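Local structure of uncharacterized protein (Thermus thermophilus HB8, 6SCE) at residues G433-E439 and G523-L529; E300-Y306 and D427-R432; E422-E426 and G518-M522; L552-C557 and A583-V588. The protein probably acts as a CRISPR defence nuclease that cuts DNA when cyclic oligoadenylate, the messenger of Type III systems, binds to it. The contacts are given in a common frame with arbitrary orientation. Numbering follows the deposited sequence.

Interaction 1: residues G433-E439 and G523-L529; sequences GYRFEEE and GGHLVPL
Tyr434 lies across Leu526 and Pro528: with chi1 in the m well, its CD2 sits 3.8 Å from Leu526 CB and its CE2 3.9 Å from Pro528 CG, while its hydroxyl bonds to Glu256. Both backbones are extended, and the axes of 434-438 and 523-528 approach to 4.4 Å at 154°, an antiparallel pairing. Arg435 with Val527 and Glu437 with His525 form hydrogen-bonded pairs: Arg435 N to Val527 O 2.8 Å, Val527 N to Arg435 O 2.9 Å, Glu437 N to His525 O and His525 N to Glu437 O both 2.8 Å. Leu529 N to Gly433 O (3.0 Å) and Glu439 N to Gly523 O (2.9 Å) extend the series at its two ends. This illustrates how an outermost strand joins a sheet, here that of the probable nuclease domain, straight after a helix closed by a Schellman motif at Gly433 (phi 113°). On the face with Tyr434, Phe436 (chi1 t) puts CD1 3.8 Å from Leu526 CD2. On the other face Arg435 bridges along its own strand, NE 3.0 Å from Glu437 OE2. Gly524, at phi/psi 163/-155°, tolerates no CB, which would fall 2.1 Å from Glu437 O.

Interaction 2: residues E300-Y306 and D427-R432; sequences EQAVPLY and DLLALR. With nucleotides of chain B.
The cyclic oligoadenylate pocket is edged by residues 300-306, a loop entering a helix, whose far side packs against helix 427-432. Two backbone amides bond to the ligand: Gln301 N to A4 OP2 (3.0 Å) and Glu300 N to A3 O2' (3.3 Å), both of chain B. Ala302 CA faces Arg432 CA at 5.6 Å and Tyr306 CA Leu428 CA at 6.4 Å. Leu428 and Leu431 (both chi1 t, chi2 p) fill the interface: Leu428 CD1 lies 4.0 Å from Ala302 CB, and Leu431 CD2 3.8 Å from Tyr306 CB. Glu300 OE2 and Arg432 NH2 make a long salt bridge (3.8 Å) of charges alone, the oxygen lying well out of the guanidinium plane; a water joins Glu300 OE2 (3.1 Å) to Arg432 NE (3.3 Å), and NH2 bonds to Ser577 O. A second water bonds to Tyr306 OH and Asp427 OD2, each at 2.5 Å, groups that also meet Arg424 and Lys339. The segments thus meet through apolar surfaces, with polar links at the two ends.

Interaction 3: residues E422-E426 and G518-M522; sequences EGRPE and GQARM
Arg521, Pro425 and Gln519 carry most of this contact, in which a helix start leans on a strand; the nearest CA atoms, of Arg424 and Gln519, are 6.3 Å apart. Arg521 points its CB toward the helix and, with chi1 and chi2 both m, folds its guanidinium over Pro425, whose CD lies over one guanidinium face and whose CG is 3.8 Å from Arg521 CG. The guanidinium edge forms a salt bridge with Glu426: Arg521 NE to Glu426 OE1 3.0 Å and Arg521 NH2 to Glu426 OE2 3.0 Å, besides a weak bond from NH2 to OE1 at 3.2 Å. Arg521 NH1 donates within its strand to Gln519 OE1 and Ala520 O, both at 3.1 Å. Gln519 CB packs 3.8 Å from Pro425 CD, and a water joins Gln519 NE2 (2.6 Å) to Gly423 O (2.7 Å). Proline and glutamate right after the N-cap Arg424 suit a helix start. Helix 425-432 begins against strand 519-528, where Pro425 touches Phe547 of strand 541-548 and Arg521 reaches Phe436 and Glu438 of strand 434-438.

Interaction 4: residues L552-C557 and A583-V588; sequences LWFVEC and ARGLMV
Five backbone hydrogen bonds join these strands in parallel, each between 2.8 and 3.1 Å: Arg584 N to Leu552 O 3.0 Å, Phe554 N to Arg584 O 3.1 Å, Leu586 N to Phe554 O 2.8 Å, Glu556 N to Leu586 O 2.9 Å and Val588 N to Glu556 O 2.9 Å. They make the strand pair of a beta-alpha-beta unit, with helix 561-579 crossing between 551-558 and 584-592. Axes of the two segments run 4.6 Å apart at 23°, and CA pairs from Trp553 with Arg584 to Cys557 with Val588 stay 4.7 to 5.0 Å apart. Glu556, with Lys558 and Asp543 nearby, forms a pattern consistent with the PD-(D/E)XK nuclease core; its carboxylate also pairs with Arg567. Phe554, Glu556 and Met587, a selenomethionine, share the face covered by helix 561-579, with Met587 SE 3.9 Å from Glu556 CB. On the other face, where Val555, Cys557 and Val588 meet helix 499-513, Leu586 CB packs 4.0 Å from Trp553 CE3. Although Arg584 sends its guanidinium away to Asn630, its CB makes a CH-pi contact with Trp553, 3.4 Å from the six-membered ring centroid and 11° off the normal.

The four contacts trace how a ligand-binding domain is joined to a probable nuclease sheet. Helix 425-432 is common to interactions 2 and 3 and runs on into strand 434-438 of interaction 1, where Leu429 O meets Tyr434 N at 2.8 Å. Tyr306 OH of interaction 2 lies 2.9 Å from Arg424 N of interaction 3. Interactions 1, 3 and 4 share one sheet, and interaction 4 receives the helix largely through Leu552: its CD2 is 3.9 Å from Leu429 CD2 and its CD1 3.8 Å from Pro425 CB. Interaction 2 touches the cyclic oligoadenylate; the nearest atom of interaction 4 is about 6 Å from the bound nucleic acid, those of 1 and 3 about 13 Å.

Interaction 1: residues G433-E439 and G523-L529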
# COMPACT_ATOMS: atom_id res chain seq x y z
N GLY A 433 5.82 -0.66 11.42
CA GLY A 433 5.16 -1.35 12.54
C GLY A 433 5.73 -2.71 12.91
O GLY A 433 5.04 -3.51 13.55
N TYR A 434 6.96 -3.00 12.51
CA TYR A 434 7.55 -4.32 12.79
C TYR A 434 8.97 -4.20 13.34
O TYR A 434 9.75 -3.35 12.90
CB TYR A 434 7.59 -5.17 11.53
CG TYR A 434 6.24 -5.63 11.09
CD1 TYR A 434 5.39 -4.78 10.41
CD2 TYR A 434 5.78 -6.91 11.39
CE1 TYR A 434 4.13 -5.19 10.03
CE2 TYR A 434 4.52 -7.33 11.00
CZ TYR A 434 3.70 -6.45 10.32
OH TYR A 434 2.44 -6.83 9.91
N ARG A 435 9.31 -5.06 14.30
CA ARG A 435 10.71 -5.20 14.73
C ARG A 435 11.25 -6.43 14.00
O ARG A 435 10.72 -7.51 14.15
CB ARG A 435 10.85 -5.37 16.25
CG ARG A 435 12.31 -5.41 16.71
CD ARG A 435 12.47 -5.51 18.24
NE ARG A 435 11.61 -6.56 18.80
CZ ARG A 435 10.46 -6.37 19.44
NH1 ARG A 435 9.97 -5.15 19.66
NH2 ARG A 435 9.78 -7.42 19.88
N PHE A 436 12.26 -6.24 13.16
CA PHE A 436 12.85 -7.36 12.46
C PHE A 436 13.84 -8.03 13.41
O PHE A 436 14.86 -7.46 13.69
CB PHE A 436 13.57 -6.85 11.21
CG PHE A 436 14.28 -7.93 10.44
CD1 PHE A 436 13.73 -9.19 10.30
CD2 PHE A 436 15.48 -7.66 9.82
CE1 PHE A 436 14.39 -10.17 9.59
CE2 PHE A 436 16.14 -8.64 9.09
CZ PHE A 436 15.59 -9.89 8.98
N GLU A 437 13.50 -9.22 13.90
CA GLU A 437 14.41 -9.98 14.80
C GLU A 437 15.22 -10.97 13.97
O GLU A 437 14.71 -11.99 13.52
CB GLU A 437 13.64 -10.66 15.92
CG GLU A 437 13.16 -9.67 16.97
CD GLU A 437 12.39 -10.30 18.12
OE1 GLU A 437 12.32 -11.55 18.20
OE2 GLU A 437 11.86 -9.53 18.96
N GLU A 438 16.47 -10.61 13.73
CA GLU A 438 17.36 -11.38 12.90
C GLU A 438 17.79 -12.66 13.62
O GLU A 438 18.10 -12.63 14.82
CB GLU A 438 18.60 -10.57 12.54
CG GLU A 438 18.38 -9.51 11.48
CD GLU A 438 19.56 -8.58 11.35
OE1 GLU A 438 20.26 -8.64 10.33
OE2 GLU A 438 19.81 -7.81 12.29
N GLU A 439 17.80 -13.76 12.88
CA GLU A 439 18.31 -15.04 13.38
C GLU A 439 19.83 -15.15 13.29
O GLU A 439 20.44 -15.93 14.03
CB GLU A 439 17.68 -16.20 12.62
CG GLU A 439 16.52 -16.87 13.33
CD GLU A 439 16.10 -18.15 12.63
OE1 GLU A 439 15.78 -18.08 11.42
OE2 GLU A 439 16.10 -19.22 13.28
N GLY A 523 17.77 -14.01 7.44
CA GLY A 523 16.41 -14.20 7.86
C GLY A 523 16.09 -13.90 9.30
O GLY A 523 16.96 -13.54 10.10
N GLY A 524 14.82 -14.04 9.61
CA GLY A 524 14.37 -13.83 10.97
C GLY A 524 12.87 -13.64 11.05
O GLY A 524 12.12 -14.10 10.20
N HIS A 525 12.46 -12.95 12.10
CA HIS A 525 11.07 -12.84 12.44
C HIS A 525 10.63 -11.39 12.32
O HIS A 525 11.31 -10.50 12.82
CB HIS A 525 10.85 -13.36 13.87
CG HIS A 525 10.97 -14.85 13.96
ND1 HIS A 525 12.18 -15.50 14.08
CD2 HIS A 525 10.03 -15.83 13.88
CE1 HIS A 525 11.98 -16.80 14.10
NE2 HIS A 525 10.69 -17.03 13.98
N LEU A 526 9.52 -11.17 11.64
CA LEU A 526 8.90 -9.84 11.59
C LEU A 526 7.90 -9.78 12.73
O LEU A 526 6.81 -10.33 12.64
CB LEU A 526 8.21 -9.63 10.25
CG LEU A 526 9.09 -9.87 9.02
CD1 LEU A 526 8.26 -9.84 7.74
CD2 LEU A 526 10.18 -8.83 8.95
N VAL A 527 8.29 -9.13 13.81
CA VAL A 527 7.45 -9.07 15.00
C VAL A 527 6.66 -7.76 15.06
O VAL A 527 7.26 -6.70 15.19
CB VAL A 527 8.30 -9.20 16.27
CG1 VAL A 527 7.40 -9.15 17.50
CG2 VAL A 527 9.12 -10.49 16.21
N PRO A 528 5.32 -7.84 14.98
CA PRO A 528 4.54 -6.61 15.11
C PRO A 528 4.87 -5.90 16.41
O PRO A 528 5.10 -6.54 17.43
CB PRO A 528 3.08 -7.11 15.10
CG PRO A 528 3.12 -8.43 14.43
CD PRO A 528 4.45 -9.03 14.82
N LEU A 529 4.94 -4.57 16.36
CA LEU A 529 5.29 -3.81 17.55
C LEU A 529 4.08 -3.73 18.49
O LEU A 529 2.94 -3.89 18.01
CB LEU A 529 5.76 -2.42 17.16
CG LEU A 529 7.12 -2.41 16.46
CD1 LEU A 529 7.41 -1.05 15.89
CD2 LEU A 529 8.22 -2.82 17.44

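Interaction 2: residues E300-Y306 and D427-R432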
# COMPACT_ATOMS: atom_id res chain seq x y z
N GLU A 300 -0.93 4.28 4.29
CA GLU A 300 -0.61 2.88 4.16
C GLU A 300 0.85 2.63 3.74
O GLU A 300 1.49 1.72 4.24
CB GLU A 300 -1.59 2.19 3.20
CG GLU A 300 -1.25 0.73 2.88
CD GLU A 300 -1.31 -0.19 4.09
OE1 GLU A 300 -2.10 0.10 5.02
OE2 GLU A 300 -0.57 -1.23 4.12
N GLN A 301 1.39 3.46 2.86
CA GLN A 301 2.77 3.21 2.39
C GLN A 301 3.80 3.87 3.27
O GLN A 301 3.81 5.08 3.42
CB GLN A 301 2.94 3.67 0.96
CG GLN A 301 2.00 3.01 0.00
CD GLN A 301 2.06 1.50 0.05
OE1 GLN A 301 3.16 0.91 0.02
NE2 GLN A 301 0.90 0.86 0.07
N ALA A 302 4.69 3.07 3.84
CA ALA A 302 5.76 3.62 4.67
C ALA A 302 6.94 4.15 3.86
O ALA A 302 7.62 5.04 4.31
CB ALA A 302 6.26 2.56 5.63
N VAL A 303 7.18 3.62 2.66
CA VAL A 303 8.41 3.98 1.93
C VAL A 303 8.55 5.49 1.64
O VAL A 303 9.62 6.03 1.83
CB VAL A 303 8.58 3.13 0.65
CG1 VAL A 303 9.66 3.68 -0.25
CG2 VAL A 303 8.90 1.68 1.02
N PRO A 304 7.48 6.18 1.21
CA PRO A 304 7.63 7.61 0.95
C PRO A 304 8.03 8.41 2.16
O PRO A 304 8.82 9.35 2.08
CB PRO A 304 6.24 8.02 0.44
CG PRO A 304 5.69 6.77 -0.19
CD PRO A 304 6.20 5.66 0.70
N LEU A 305 7.48 8.05 3.31
CA LEU A 305 7.85 8.70 4.55
C LEU A 305 9.31 8.44 4.90
O LEU A 305 10.02 9.32 5.37
CB LEU A 305 6.97 8.21 5.68
CG LEU A 305 7.10 8.94 7.03
CD1 LEU A 305 7.08 10.44 6.96
CD2 LEU A 305 5.95 8.45 7.90
N TYR A 306 9.74 7.21 4.68
CA TYR A 306 11.13 6.85 4.92
C TYR A 306 12.08 7.61 3.96
O TYR A 306 13.11 8.10 4.38
CB TYR A 306 11.30 5.37 4.78
CG TYR A 306 12.65 4.88 5.22
CD1 TYR A 306 13.12 5.16 6.49
CD2 TYR A 306 13.44 4.11 4.40
CE1 TYR A 306 14.35 4.71 6.93
CE2 TYR A 306 14.68 3.65 4.83
CZ TYR A 306 15.12 3.96 6.10
OH TYR A 306 16.35 3.51 6.55
N ASP A 427 14.98 -0.36 9.59
CA ASP A 427 14.42 0.96 9.90
C ASP A 427 13.11 1.15 9.17
O ASP A 427 12.12 1.56 9.77
CB ASP A 427 15.39 2.10 9.59
CG ASP A 427 16.57 2.14 10.55
OD1 ASP A 427 16.55 1.40 11.54
OD2 ASP A 427 17.53 2.90 10.33
N LEU A 428 13.08 0.83 7.88
CA LEU A 428 11.83 0.88 7.16
C LEU A 428 10.77 0.02 7.86
O LEU A 428 9.62 0.46 8.05
CB LEU A 428 12.02 0.43 5.72
CG LEU A 428 10.75 0.35 4.88
CD1 LEU A 428 10.06 1.71 4.82
CD2 LEU A 428 11.14 -0.13 3.50
N LEU A 429 11.14 -1.20 8.23
CA LEU A 429 10.20 -2.11 8.86
C LEU A 429 9.67 -1.58 10.21
O LEU A 429 8.49 -1.77 10.52
CB LEU A 429 10.83 -3.51 9.04
CG LEU A 429 10.86 -4.39 7.79
CD1 LEU A 429 11.87 -5.52 7.99
CD2 LEU A 429 9.50 -4.96 7.46
N ALA A 430 10.54 -0.95 11.00
CA ALA A 430 10.13 -0.29 12.23
C ALA A 430 9.07 0.77 11.93
O ALA A 430 8.00 0.83 12.55
CB ALA A 430 11.34 0.32 12.91
N LEU A 431 9.34 1.59 10.91
CA LEU A 431 8.41 2.65 10.55
C LEU A 431 7.07 2.08 10.19
O LEU A 431 6.02 2.66 10.48
CB LEU A 431 8.99 3.50 9.41
CG LEU A 431 8.14 4.63 8.87
CD1 LEU A 431 8.01 5.70 9.93
CD2 LEU A 431 8.82 5.17 7.62
N ARG A 432 7.10 0.93 9.55
CA ARG A 432 5.92 0.22 9.16
C ARG A 432 5.17 -0.45 10.29
O ARG A 432 4.03 -0.78 10.12
CB ARG A 432 6.30 -0.86 8.17
CG ARG A 432 5.17 -1.75 7.68
CD ARG A 432 4.08 -0.95 6.97
NE ARG A 432 3.03 -1.85 6.54
CZ ARG A 432 2.13 -2.40 7.35
NH1 ARG A 432 2.10 -2.10 8.66
NH2 ARG A 432 1.24 -3.22 6.85
P A B 4 -0.81 5.83 0.14
OP1 A B 4 -1.16 4.59 -0.59
OP2 A B 4 0.03 5.74 1.39
O5' A B 4 -0.13 6.84 -0.90
C5' A B 4 1.23 6.60 -1.28
C4' A B 4 1.45 7.18 -2.65
O4' A B 4 2.88 7.24 -2.93
C3' A B 4 0.83 6.33 -3.76
O3' A B 4 0.35 7.07 -4.88
C2' A B 4 2.04 5.50 -4.20
O2' A B 4 1.88 4.94 -5.48
C1' A B 4 3.12 6.57 -4.15
N9 A B 4 4.48 6.06 -4.18
C8 A B 4 5.46 6.51 -5.03
N7 A B 4 6.59 5.87 -4.90
C5 A B 4 6.34 4.90 -3.93
C6 A B 4 7.14 3.90 -3.35
N6 A B 4 8.40 3.65 -3.70
N1 A B 4 6.56 3.10 -2.42
C2 A B 4 5.28 3.33 -2.09
N3 A B 4 4.44 4.26 -2.54
C4 A B 4 5.03 5.02 -3.47
P A B 3 -6.44 9.11 -3.03
OP1 A B 3 -7.22 10.39 -2.76
OP2 A B 3 -5.53 9.22 -4.22
O5' A B 3 -5.63 8.71 -1.73
C5' A B 3 -5.02 7.42 -1.55
C4' A B 3 -4.25 7.49 -0.25
O4' A B 3 -5.17 7.69 0.86
C3' A B 3 -3.42 6.25 0.09
O3' A B 3 -2.13 6.70 0.42
C2' A B 3 -4.17 5.66 1.30
O2' A B 3 -3.35 4.92 2.17
C1' A B 3 -4.71 6.93 1.95
N9 A B 3 -5.83 6.70 2.83
C8 A B 3 -6.96 5.98 2.54
N7 A B 3 -7.83 5.99 3.53
C5 A B 3 -7.25 6.79 4.50
C6 A B 3 -7.68 7.19 5.77
N6 A B 3 -8.87 6.86 6.27
N1 A B 3 -6.86 8.02 6.47
C2 A B 3 -5.69 8.38 5.93
N3 A B 3 -5.17 8.05 4.74
C4 A B 3 -6.01 7.24 4.07
O HOH W 1 2.41 -1.09 3.40
O HOH W 2 17.19 4.70 8.62

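Interaction 3: residues E422-E426 and G518-M522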
# COMPACT_ATOMS: atom_id res chain seq x y z
N GLU A 422 22.03 5.12 2.72
CA GLU A 422 21.86 5.29 4.17
C GLU A 422 20.66 4.56 4.73
O GLU A 422 20.42 4.59 5.93
CB GLU A 422 21.70 6.76 4.52
CG GLU A 422 22.82 7.67 4.06
CD GLU A 422 22.51 9.12 4.37
OE1 GLU A 422 21.48 9.39 5.05
OE2 GLU A 422 23.27 9.99 3.91
N GLY A 423 19.88 3.94 3.87
CA GLY A 423 18.68 3.23 4.27
C GLY A 423 19.01 1.88 4.87
O GLY A 423 20.10 1.31 4.62
N ARG A 424 18.10 1.39 5.71
CA ARG A 424 18.26 0.06 6.32
C ARG A 424 16.90 -0.61 6.34
O ARG A 424 15.91 0.02 6.77
CB ARG A 424 18.80 0.17 7.74
CG ARG A 424 20.06 1.00 7.88
CD ARG A 424 20.43 1.22 9.34
NE ARG A 424 21.19 2.46 9.51
CZ ARG A 424 21.49 3.03 10.68
NH1 ARG A 424 21.11 2.47 11.83
NH2 ARG A 424 22.19 4.16 10.70
N PRO A 425 16.85 -1.88 5.93
CA PRO A 425 15.56 -2.52 5.89
C PRO A 425 14.88 -2.61 7.27
O PRO A 425 13.67 -2.55 7.35
CB PRO A 425 15.84 -3.92 5.31
CG PRO A 425 17.30 -4.09 5.28
CD PRO A 425 17.93 -2.76 5.45
N GLU A 426 15.67 -2.74 8.33
CA GLU A 426 15.10 -2.83 9.66
C GLU A 426 14.47 -1.48 10.10
O GLU A 426 13.52 -1.49 10.87
CB GLU A 426 16.13 -3.34 10.69
CG GLU A 426 17.39 -2.52 10.84
CD GLU A 426 18.47 -2.84 9.81
OE1 GLU A 426 18.21 -3.51 8.77
OE2 GLU A 426 19.60 -2.38 10.03
N GLY A 518 22.73 -0.76 -1.83
CA GLY A 518 21.64 -1.56 -1.27
C GLY A 518 22.09 -2.29 -0.01
O GLY A 518 23.29 -2.48 0.21
N GLN A 519 21.14 -2.69 0.81
CA GLN A 519 21.43 -3.39 2.06
C GLN A 519 20.73 -4.76 2.07
O GLN A 519 19.51 -4.82 1.84
CB GLN A 519 20.97 -2.55 3.24
CG GLN A 519 21.89 -1.39 3.57
CD GLN A 519 22.92 -1.74 4.64
OE1 GLN A 519 23.57 -2.79 4.57
NE2 GLN A 519 23.05 -0.87 5.65
N ALA A 520 21.49 -5.82 2.33
CA ALA A 520 20.94 -7.19 2.45
C ALA A 520 21.11 -7.74 3.85
O ALA A 520 22.06 -7.40 4.56
CB ALA A 520 21.58 -8.12 1.43
N ARG A 521 20.15 -8.58 4.26
CA ARG A 521 20.13 -9.20 5.56
C ARG A 521 19.71 -10.64 5.43
O ARG A 521 18.98 -11.02 4.49
CB ARG A 521 19.13 -8.52 6.50
CG ARG A 521 19.31 -7.03 6.69
CD ARG A 521 20.41 -6.70 7.68
NE ARG A 521 20.46 -5.27 7.93
CZ ARG A 521 21.20 -4.40 7.23
NH1 ARG A 521 22.00 -4.81 6.24
NH2 ARG A 521 21.16 -3.11 7.54
N MSE A 522 20.11 -11.45 6.41
CA MSE A 522 19.65 -12.83 6.48
C MSE A 522 18.27 -12.82 7.09
O MSE A 522 17.65 -11.76 7.24
CB MSE A 522 20.72 -13.64 7.21
CG MSE A 522 21.90 -13.80 6.28
SE MSE A 522 23.02 -15.32 6.94
CE MSE A 522 21.80 -16.69 6.26
O HOH W 3 22.69 1.71 5.22

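Interaction 4: residues L552-C557 and A583-V588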
# COMPACT_ATOMS: atom_id res chain seq x y z
N LEU A 552 11.40 -2.59 -0.79
CA LEU A 552 11.78 -3.64 0.14
C LEU A 552 11.54 -4.99 -0.51
O LEU A 552 10.55 -5.18 -1.24
CB LEU A 552 10.95 -3.55 1.42
CG LEU A 552 11.48 -4.37 2.60
CD1 LEU A 552 12.85 -3.93 3.03
CD2 LEU A 552 10.51 -4.18 3.76
N TRP A 553 12.44 -5.94 -0.25
CA TRP A 553 12.33 -7.30 -0.78
C TRP A 553 12.43 -8.28 0.37
O TRP A 553 13.31 -8.14 1.22
CB TRP A 553 13.49 -7.62 -1.73
CG TRP A 553 13.51 -6.88 -3.04
CD1 TRP A 553 13.81 -5.57 -3.23
CD2 TRP A 553 13.31 -7.44 -4.33
NE1 TRP A 553 13.75 -5.25 -4.57
CE2 TRP A 553 13.46 -6.39 -5.27
CE3 TRP A 553 13.01 -8.73 -4.80
CZ2 TRP A 553 13.32 -6.59 -6.64
CZ3 TRP A 553 12.84 -8.91 -6.15
CH2 TRP A 553 12.99 -7.84 -7.06
N PHE A 554 11.53 -9.26 0.38
CA PHE A 554 11.62 -10.40 1.26
C PHE A 554 12.10 -11.59 0.44
O PHE A 554 11.71 -11.75 -0.71
CB PHE A 554 10.26 -10.73 1.87
CG PHE A 554 9.73 -9.66 2.77
CD1 PHE A 554 10.55 -9.05 3.71
CD2 PHE A 554 8.41 -9.25 2.68
CE1 PHE A 554 10.06 -8.06 4.54
CE2 PHE A 554 7.91 -8.27 3.52
CZ PHE A 554 8.73 -7.68 4.45
N VAL A 555 12.93 -12.42 1.06
CA VAL A 555 13.54 -13.56 0.38
C VAL A 555 12.99 -14.86 0.96
O VAL A 555 12.87 -14.99 2.20
CB VAL A 555 15.08 -13.55 0.54
CG1 VAL A 555 15.71 -14.70 -0.25
CG2 VAL A 555 15.66 -12.22 0.09
N GLU A 556 12.64 -15.79 0.08
CA GLU A 556 12.24 -17.15 0.51
C GLU A 556 13.17 -18.13 -0.18
O GLU A 556 13.33 -18.07 -1.40
CB GLU A 556 10.78 -17.46 0.16
CG GLU A 556 10.28 -18.85 0.56
CD GLU A 556 10.07 -19.02 2.06
OE1 GLU A 556 10.04 -18.02 2.80
OE2 GLU A 556 9.92 -20.18 2.50
N CYS A 557 13.77 -19.03 0.61
CA CYS A 557 14.76 -20.00 0.13
C CYS A 557 14.26 -21.41 0.39
O CYS A 557 13.95 -21.75 1.53
CB CYS A 557 16.07 -19.84 0.89
SG CYS A 557 16.94 -18.31 0.51
N ALA A 583 7.01 -3.27 -3.12
CA ALA A 583 7.85 -4.32 -2.58
C ALA A 583 7.79 -5.56 -3.47
O ALA A 583 6.83 -5.77 -4.24
CB ALA A 583 7.43 -4.66 -1.15
N ARG A 584 8.80 -6.41 -3.36
CA ARG A 584 8.81 -7.65 -4.12
C ARG A 584 9.29 -8.80 -3.25
O ARG A 584 9.86 -8.58 -2.18
CB ARG A 584 9.75 -7.54 -5.34
CG ARG A 584 9.43 -6.41 -6.30
CD ARG A 584 8.15 -6.63 -7.07
NE ARG A 584 7.87 -5.47 -7.92
CZ ARG A 584 8.40 -5.25 -9.12
NH1 ARG A 584 9.23 -6.14 -9.69
NH2 ARG A 584 8.09 -4.14 -9.79
N GLY A 585 9.06 -10.01 -3.73
CA GLY A 585 9.53 -11.20 -3.02
C GLY A 585 10.49 -11.94 -3.95
O GLY A 585 10.18 -12.15 -5.11
N LEU A 586 11.66 -12.28 -3.44
CA LEU A 586 12.63 -13.06 -4.22
C LEU A 586 12.50 -14.51 -3.78
O LEU A 586 12.67 -14.83 -2.61
CB LEU A 586 14.03 -12.54 -3.98
CG LEU A 586 15.12 -13.21 -4.83
CD1 LEU A 586 14.92 -12.88 -6.30
CD2 LEU A 586 16.49 -12.76 -4.34
N MSE A 587 12.17 -15.38 -4.72
CA MSE A 587 11.90 -16.78 -4.43
C MSE A 587 13.03 -17.56 -5.05
O MSE A 587 13.18 -17.55 -6.27
CB MSE A 587 10.56 -17.19 -5.04
CG MSE A 587 9.45 -16.17 -4.84
SE MSE A 587 8.86 -16.25 -2.97
CE MSE A 587 7.76 -17.88 -3.07
N VAL A 588 13.86 -18.19 -4.22
CA VAL A 588 15.07 -18.89 -4.70
C VAL A 588 15.04 -20.37 -4.33
O VAL A 588 14.90 -20.74 -3.15
CB VAL A 588 16.38 -18.30 -4.10
CG1 VAL A 588 17.62 -18.98 -4.73
CG2 VAL A 588 16.45 -16.80 -4.31